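Local coordinates for probable transcriptional regulatory protein NarL (Mycobacterium tuberculosis, PDB 3EUL) that probably receives a phosphoryl signal from the sensor kinase NarS and, once phosphorylated, binds promoters with DevR to regulate genes of aerobic nitrate metabolism, at residues H24-F27 against R28-V31; V31-A34 against L35-G39; A65-D68 against Y69-G73; K118-T121 against R122-V126. All blocks are in the same frame, centred on the assembly; numbering follows the deposited sequence.

Contact 1: residues H24-F27 against R28-V31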
# COMPACT_ATOMS: atom_id res chain seq x y z
N HIS A 24 10.72 3.80 -6.46
CA HIS A 24 11.99 4.22 -5.86
C HIS A 24 12.51 3.13 -4.92
O HIS A 24 12.00 3.00 -3.79
CB HIS A 24 11.84 5.52 -5.07
CG HIS A 24 11.43 6.70 -5.88
ND1 HIS A 24 10.96 7.86 -5.30
CD2 HIS A 24 11.46 6.93 -7.21
CE1 HIS A 24 10.71 8.75 -6.24
NE2 HIS A 24 10.99 8.21 -7.41
N PRO A 25 13.56 2.39 -5.34
CA PRO A 25 14.13 1.25 -4.59
C PRO A 25 14.42 1.55 -3.12
O PRO A 25 14.02 0.79 -2.26
CB PRO A 25 15.45 0.98 -5.33
CG PRO A 25 15.22 1.50 -6.70
CD PRO A 25 14.28 2.63 -6.61
N LEU A 26 15.09 2.66 -2.84
CA LEU A 26 15.46 3.03 -1.47
C LEU A 26 14.28 3.39 -0.56
O LEU A 26 14.31 3.11 0.64
CB LEU A 26 16.47 4.16 -1.51
CG LEU A 26 17.82 3.79 -2.14
CD1 LEU A 26 18.76 4.99 -2.09
CD2 LEU A 26 18.45 2.61 -1.44
N PHE A 27 13.22 3.98 -1.10
CA PHE A 27 12.00 4.16 -0.31
C PHE A 27 11.34 2.82 -0.05
O PHE A 27 10.96 2.54 1.07
CB PHE A 27 10.97 5.10 -0.94
CG PHE A 27 9.89 5.47 0.02
CD1 PHE A 27 10.08 6.53 0.90
CD2 PHE A 27 8.73 4.73 0.11
CE1 PHE A 27 9.10 6.86 1.81
CE2 PHE A 27 7.75 5.05 1.06
CZ PHE A 27 7.94 6.11 1.90
N ARG A 28 11.18 2.00 -1.09
CA ARG A 28 10.63 0.65 -0.91
C ARG A 28 11.42 -0.19 0.12
O ARG A 28 10.84 -0.78 1.04
CB ARG A 28 10.56 -0.06 -2.25
CG ARG A 28 9.50 -1.19 -2.27
CD ARG A 28 9.44 -1.89 -3.60
NE ARG A 28 10.73 -2.37 -4.08
CZ ARG A 28 11.45 -1.87 -5.09
NH1 ARG A 28 11.06 -0.82 -5.82
NH2 ARG A 28 12.61 -2.43 -5.39
N GLU A 29 12.74 -0.22 -0.03
CA GLU A 29 13.60 -0.95 0.93
C GLU A 29 13.39 -0.43 2.36
O GLU A 29 13.37 -1.21 3.32
CB GLU A 29 15.07 -0.83 0.54
CG GLU A 29 15.48 -1.72 -0.65
CD GLU A 29 16.91 -1.47 -1.10
OE1 GLU A 29 17.70 -0.92 -0.28
OE2 GLU A 29 17.24 -1.82 -2.26
N GLY A 30 13.21 0.88 2.49
CA GLY A 30 13.06 1.52 3.78
C GLY A 30 11.76 1.11 4.44
O GLY A 30 11.74 0.83 5.63
N VAL A 31 10.68 1.08 3.65
CA VAL A 31 9.39 0.61 4.12
C VAL A 31 9.43 -0.88 4.51
O VAL A 31 8.93 -1.28 5.56
CB VAL A 31 8.31 0.83 3.04
CG1 VAL A 31 6.96 0.18 3.47
CG2 VAL A 31 8.12 2.31 2.78
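The first turns of helix 25-38, the helix that follows strand 16-21 in the CheY-like receiver fold, bring residues H24-F27 against R28-V31 through a run of main-chain bonds and a few side chains. H24 stands at the N-cap, and its carbonyl oxygen O takes the amide N of R28 at 3.0 Å in an almost perfectly straight bond (178°). One residue on, P25 O accepts E29 N at 2.8 Å. The next bond is less regular: G30 N lies above the carbonyl plane of L26, and its N-H points to L26 O at only 140°.

Side chains add to this. R28 sends CG anti to its own N (chi1 -156°) and then bends at chi3, which folds the guanidinium back over the start of the helix; P25 CA lies over one face of that group, 3.9 Å from R28 NH1. The group is held there from outside, NE by a salt bridge to E46 of strand 41-47, and NH1 by a hydrogen bond to D22 O, which ties the loop after strand 16-21 to the helix. Elsewhere the methyl CD2 of L26 rests 3.8 Å from E29 OE1. F27, whose ring also meets K118 in a cation-pi contact, crosses V31 obliquely, its ring atom CE2 lying 3.3 Å from V31 CG2.

Contact 2: residues V31-A34 against L35-G39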
# COMPACT_ATOMS: atom_id res chain seq x y z
N VAL A 31 10.68 1.08 3.65
CA VAL A 31 9.39 0.61 4.12
C VAL A 31 9.43 -0.88 4.51
O VAL A 31 8.93 -1.28 5.56
CB VAL A 31 8.31 0.83 3.04
CG1 VAL A 31 6.96 0.18 3.47
CG2 VAL A 31 8.12 2.31 2.78
N VAL A 32 10.01 -1.70 3.64
CA VAL A 32 10.06 -3.13 3.86
C VAL A 32 10.86 -3.42 5.14
O VAL A 32 10.46 -4.26 5.92
CB VAL A 32 10.65 -3.88 2.69
CG1 VAL A 32 10.95 -5.33 3.07
CG2 VAL A 32 9.68 -3.80 1.45
N ARG A 33 11.94 -2.70 5.36
CA ARG A 33 12.71 -2.89 6.59
C ARG A 33 11.95 -2.48 7.84
O ARG A 33 11.94 -3.23 8.83
CB ARG A 33 14.03 -2.14 6.53
CG ARG A 33 15.09 -2.77 7.37
CD ARG A 33 16.42 -2.47 6.78
NE ARG A 33 17.53 -2.58 7.72
CZ ARG A 33 17.76 -1.73 8.71
NH1 ARG A 33 16.94 -0.69 8.96
NH2 ARG A 33 18.80 -1.91 9.48
N ALA A 34 11.33 -1.32 7.82
CA ALA A 34 10.43 -0.87 8.92
C ALA A 34 9.38 -1.91 9.28
O ALA A 34 9.17 -2.23 10.46
CB ALA A 34 9.72 0.43 8.56
N LEU A 35 8.69 -2.43 8.26
CA LEU A 35 7.65 -3.42 8.52
C LEU A 35 8.24 -4.73 9.07
O LEU A 35 7.77 -5.26 10.08
CB LEU A 35 6.81 -3.64 7.24
CG LEU A 35 6.05 -2.44 6.69
CD1 LEU A 35 5.33 -2.77 5.34
CD2 LEU A 35 5.09 -1.91 7.72
N SER A 36 9.28 -5.22 8.42
CA SER A 36 9.90 -6.48 8.78
C SER A 36 10.51 -6.42 10.19
O SER A 36 10.37 -7.37 10.97
CB SER A 36 10.96 -6.84 7.73
OG SER A 36 10.33 -7.13 6.48
N LEU A 37 11.16 -5.31 10.51
CA LEU A 37 11.80 -5.14 11.81
C LEU A 37 10.82 -4.88 12.96
O LEU A 37 11.23 -4.98 14.10
CB LEU A 37 12.85 -4.03 11.75
CG LEU A 37 14.11 -4.37 10.95
CD1 LEU A 37 15.10 -3.18 11.00
CD2 LEU A 37 14.79 -5.62 11.45
N SER A 38 9.55 -4.58 12.65
CA SER A 38 8.50 -4.42 13.66
C SER A 38 8.26 -5.74 14.38
O SER A 38 7.88 -5.75 15.51
CB SER A 38 7.18 -3.94 13.06
OG SER A 38 6.48 -5.00 12.38
N GLY A 39 8.48 -6.85 13.69
CA GLY A 39 8.14 -8.18 14.21
C GLY A 39 6.67 -8.57 13.99
O GLY A 39 6.30 -9.71 14.28
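V32 O is gripped twice in the pairing of V31-A34 with L35-G39: S36 N and S36 OG both donate to it at 2.9 Å, reaching it from opposite faces of the carbonyl plane. The hydroxyl can fold back onto the preceding turn because OG lies beside its own N, opposite the carbonyl carbon (chi1 -67°), a common way for a helical serine to satisfy its side chain within the helix. This is the C-terminal half of helix 25-38, the crossover helix of the beta-alpha-beta unit formed with strands 16-21 and 41-47. V31 O accepts L35 N, and R33 O accepts L37 N at 2.8 Å, but the next bond, S38 N to A34 O, is weak, with an N-H...O angle of 125°, as the helix nears its end. There the hydroxyl of S38 turns back to L35 O, a short bond of 2.6 Å lying in the carbonyl plane, and S38 OG also bonds to the amide of S40. G39 then leaves the helix with positive phi.

Packing follows the two sides of the helix. Inward, V31 and L35 lie side by side and point the same way, V31 CG1 being 3.9 Å from L35 CD1; L35 continues onto V18 and V20 of the sheet and onto V126 and V129 of helix 122-134. Outward, R33, extended from CG to NE, crosses L37: R33 CG is 3.7 Å from L37 CD1, and the same methyl sits over one face of the guanidinium, off centre, 3.7 Å from R33 NH1.

Contact 3: residues A65-D68 against Y69-G73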
# COMPACT_ATOMS: atom_id res chain seq x y z
N ALA A 65 -2.07 -3.79 1.09
CA ALA A 65 -1.12 -3.42 0.08
C ALA A 65 -0.73 -1.97 0.38
O ALA A 65 -1.61 -1.11 0.47
CB ALA A 65 -1.70 -3.56 -1.30
N LEU A 66 0.55 -1.69 0.62
CA LEU A 66 1.00 -0.32 0.78
C LEU A 66 1.70 0.17 -0.47
O LEU A 66 2.84 -0.26 -0.76
CB LEU A 66 1.95 -0.23 1.97
CG LEU A 66 2.60 1.10 2.26
CD1 LEU A 66 1.57 2.20 2.50
CD2 LEU A 66 3.52 0.88 3.52
N LEU A 67 1.03 1.06 -1.23
CA LEU A 67 1.45 1.39 -2.59
C LEU A 67 1.67 2.88 -2.83
O LEU A 67 0.87 3.72 -2.41
CB LEU A 67 0.38 0.95 -3.57
CG LEU A 67 -0.07 -0.50 -3.54
CD1 LEU A 67 -1.14 -0.72 -4.60
CD2 LEU A 67 1.13 -1.39 -3.74
N ASP A 68 2.76 3.22 -3.51
CA ASP A 68 2.97 4.61 -3.90
C ASP A 68 1.80 5.05 -4.78
O ASP A 68 1.35 4.29 -5.63
CB ASP A 68 4.31 4.72 -4.63
CG ASP A 68 4.64 6.12 -5.10
OD1 ASP A 68 4.34 7.12 -4.44
OD2 ASP A 68 5.26 6.20 -6.18
N TYR A 69 1.31 6.26 -4.58
CA TYR A 69 0.24 6.77 -5.44
C TYR A 69 0.69 6.78 -6.92
O TYR A 69 -0.06 6.37 -7.78
CB TYR A 69 -0.23 8.15 -4.96
CG TYR A 69 -1.25 8.74 -5.86
CD1 TYR A 69 -2.49 8.17 -5.98
CD2 TYR A 69 -0.97 9.87 -6.61
CE1 TYR A 69 -3.44 8.71 -6.83
CE2 TYR A 69 -1.90 10.41 -7.46
CZ TYR A 69 -3.12 9.83 -7.59
OH TYR A 69 -4.07 10.41 -8.40
N ARG A 70 1.92 7.18 -7.18
CA ARG A 70 2.43 7.30 -8.54
C ARG A 70 3.30 6.12 -8.98
O ARG A 70 4.42 6.27 -9.44
CB ARG A 70 3.18 8.63 -8.71
CG ARG A 70 2.20 9.81 -8.86
CD ARG A 70 1.91 10.12 -10.32
NE ARG A 70 3.12 10.72 -10.87
CZ ARG A 70 3.26 11.31 -12.05
NH1 ARG A 70 2.24 11.41 -12.90
NH2 ARG A 70 4.44 11.79 -12.39
N MET A 71 2.75 4.93 -8.89
CA MET A 71 3.44 3.79 -9.50
C MET A 71 3.31 3.90 -11.01
O MET A 71 2.27 4.31 -11.50
CB MET A 71 2.84 2.52 -9.01
CG MET A 71 3.35 2.17 -7.60
SD MET A 71 2.56 0.70 -7.09
CE MET A 71 0.86 1.13 -7.51
N PRO A 72 4.36 3.51 -11.76
CA PRO A 72 4.23 3.48 -13.21
C PRO A 72 3.23 2.42 -13.70
O PRO A 72 2.97 1.42 -13.01
CB PRO A 72 5.64 3.15 -13.70
CG PRO A 72 6.53 3.22 -12.50
CD PRO A 72 5.68 3.03 -11.32
N GLY A 73 2.65 2.68 -14.86
CA GLY A 73 1.82 1.73 -15.60
C GLY A 73 0.38 1.68 -15.13
O GLY A 73 -0.55 1.57 -15.92
O HOH W 1 3.24 9.17 -5.39
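A single water carries the polar link between D68 and the loop that follows it. It donates to D68 OD1 at 2.5 Å and accepts from R70 N at 3.0 Å, bridging the carboxylate to the main chain two residues on. D68 extends CG anti to its own N (chi1 180°), which turns the carboxylate along the outgoing chain. Its other oxygen, OD2, lies 3.4 Å from R70 O, two acceptors with no bond between them, and the charged end of R70 is turned elsewhere, with NE 6.9 Å from D68 OD2. Within the loop, M71 N makes a weak bond of 3.3 Å back to Y69 O.

Strand 64-68 is the middle strand of the five-stranded parallel receiver sheet, and D68 at its C-terminal end is, by similarity, the residue that becomes the aspartylphosphate; the phosphoryl group is absent here. D22 and D23 touch its side chain, and K118 forms a long, weak ion pair with OD1, so the carboxylate sits in the acidic pocket usual for this fold.

M71 packs over the strand end: M71 CG lies 3.5 Å from D68 O, and the apolar contact proper is with L67, M71 CE being 4.0 Å from L67 CB after a bend at chi3 (-48°). Both residues pack against V79 of helix 76-85, while the side chain of Y69 touches L94 and S96 of strand 91-96.

Contact 4: residues K118-T121 against R122-V126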
# COMPACT_ATOMS: atom_id res chain seq x y z
N LYS A 118 4.75 10.72 2.51
CA LYS A 118 6.06 10.09 2.56
C LYS A 118 6.94 10.61 3.71
O LYS A 118 7.98 10.04 3.99
CB LYS A 118 6.78 10.15 1.21
CG LYS A 118 6.36 9.02 0.29
CD LYS A 118 7.21 8.88 -0.96
CE LYS A 118 6.75 7.64 -1.74
NZ LYS A 118 7.64 7.29 -2.89
N ASP A 119 6.49 11.67 4.40
CA ASP A 119 7.20 12.14 5.60
C ASP A 119 6.85 11.34 6.87
O ASP A 119 7.30 11.69 7.96
CB ASP A 119 7.00 13.64 5.82
CG ASP A 119 5.59 14.00 6.28
OD1 ASP A 119 4.69 13.12 6.26
OD2 ASP A 119 5.38 15.17 6.65
N SER A 120 6.06 10.29 6.73
CA SER A 120 5.76 9.41 7.86
C SER A 120 7.00 8.78 8.45
O SER A 120 7.96 8.46 7.75
CB SER A 120 4.77 8.32 7.43
OG SER A 120 3.61 8.89 6.86
N THR A 121 6.97 8.61 9.77
CA THR A 121 8.03 7.93 10.49
C THR A 121 7.90 6.42 10.40
O THR A 121 6.88 5.89 10.01
CB THR A 121 7.99 8.30 11.97
OG1 THR A 121 6.75 7.87 12.54
CG2 THR A 121 8.14 9.81 12.16
N ARG A 122 8.96 5.75 10.81
CA ARG A 122 8.99 4.30 10.93
C ARG A 122 7.80 3.76 11.73
O ARG A 122 7.08 2.87 11.26
CB ARG A 122 10.30 3.91 11.61
CG ARG A 122 10.66 2.48 11.57
CD ARG A 122 12.17 2.36 11.79
NE ARG A 122 12.52 2.03 13.17
CZ ARG A 122 13.76 2.08 13.65
NH1 ARG A 122 14.78 2.45 12.88
NH2 ARG A 122 13.99 1.73 14.91
N THR A 123 7.55 4.30 12.93
CA THR A 123 6.47 3.76 13.78
C THR A 123 5.10 4.16 13.22
O THR A 123 4.17 3.37 13.28
CB THR A 123 6.59 4.16 15.28
OG1 THR A 123 6.58 5.57 15.40
CG2 THR A 123 7.88 3.58 15.95
N GLU A 124 4.99 5.36 12.65
CA GLU A 124 3.76 5.79 11.97
C GLU A 124 3.30 4.86 10.84
O GLU A 124 2.14 4.54 10.76
CB GLU A 124 3.90 7.20 11.40
CG GLU A 124 3.75 8.31 12.43
CD GLU A 124 3.99 9.68 11.84
OE1 GLU A 124 4.73 9.80 10.84
OE2 GLU A 124 3.45 10.65 12.40
N ILE A 125 4.22 4.41 9.99
CA ILE A 125 3.87 3.51 8.88
C ILE A 125 3.50 2.13 9.37
O ILE A 125 2.53 1.53 8.86
CB ILE A 125 5.02 3.41 7.87
CG1 ILE A 125 5.24 4.78 7.23
CG2 ILE A 125 4.71 2.38 6.80
CD1 ILE A 125 6.68 5.09 7.00
N VAL A 126 4.24 1.61 10.34
CA VAL A 126 3.90 0.32 10.92
C VAL A 126 2.50 0.43 11.50
O VAL A 126 1.65 -0.41 11.22
CB VAL A 126 4.89 -0.11 12.01
CG1 VAL A 126 4.34 -1.29 12.85
CG2 VAL A 126 6.24 -0.45 11.39
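T121 and E124 grip each other reciprocally in a capping box that opens helix 122-134, the last helix of the receiver domain. In one direction E124 N donates to T121 OG1 at 3.1 Å; in the other, T121 N donates to E124 OE1 at 2.8 Å. The second bond is fairly straight (166°) and meets the carboxylate oxygen on its anti side, somewhat out of the carboxylate plane. Together they give partners to two main-chain N-H groups at the helix start, and the negative charge of E124 probably suits this end of the helix dipole.

Torsions set up both halves. T121 OG1 sits between its own N and carbonyl carbon (chi1 62°), where it can face the first turn, and E124 is extended beyond CG, so that its carboxylate passes the hydroxyl and reaches the amide in front of it. The crossing is close: E124 CG comes within 3.0 Å of T121 OG1.

Around the box, I125 N donates to T121 O at 3.0 Å, the first helical main-chain bond from the cap. S120, in the loop before the cap, has its hydroxyl bonded to L117 O at the end of strand 114-117. Farther back, K118 turns away from the box to a salt bridge with D22. Beside the cap, S120 CB lies 3.6 Å from CG1 of the buried I125.

Overall arrangement
All four contacts are local, each joining neighbouring residues of the chain, and none nests in another. The chain first runs through contact 1 at the head of helix 25-38 and directly into contact 2 at its tail, the two overlapping at V31. It then passes through strand 41-47 and helix 50-60 to contact 3, where strand 64-68 gives way to its loop, and, after helix 76-85, strand 91-96, helix 101-109 and strand 114-117, reaches contact 4, the turn into helix 122-134. Folding ties these together: V31 packs on L66, which also touches I125; A34, L35 and S38 meet R122 and V126 between the two helices; and K118 reaches from contact 4 to F27 and toward D68.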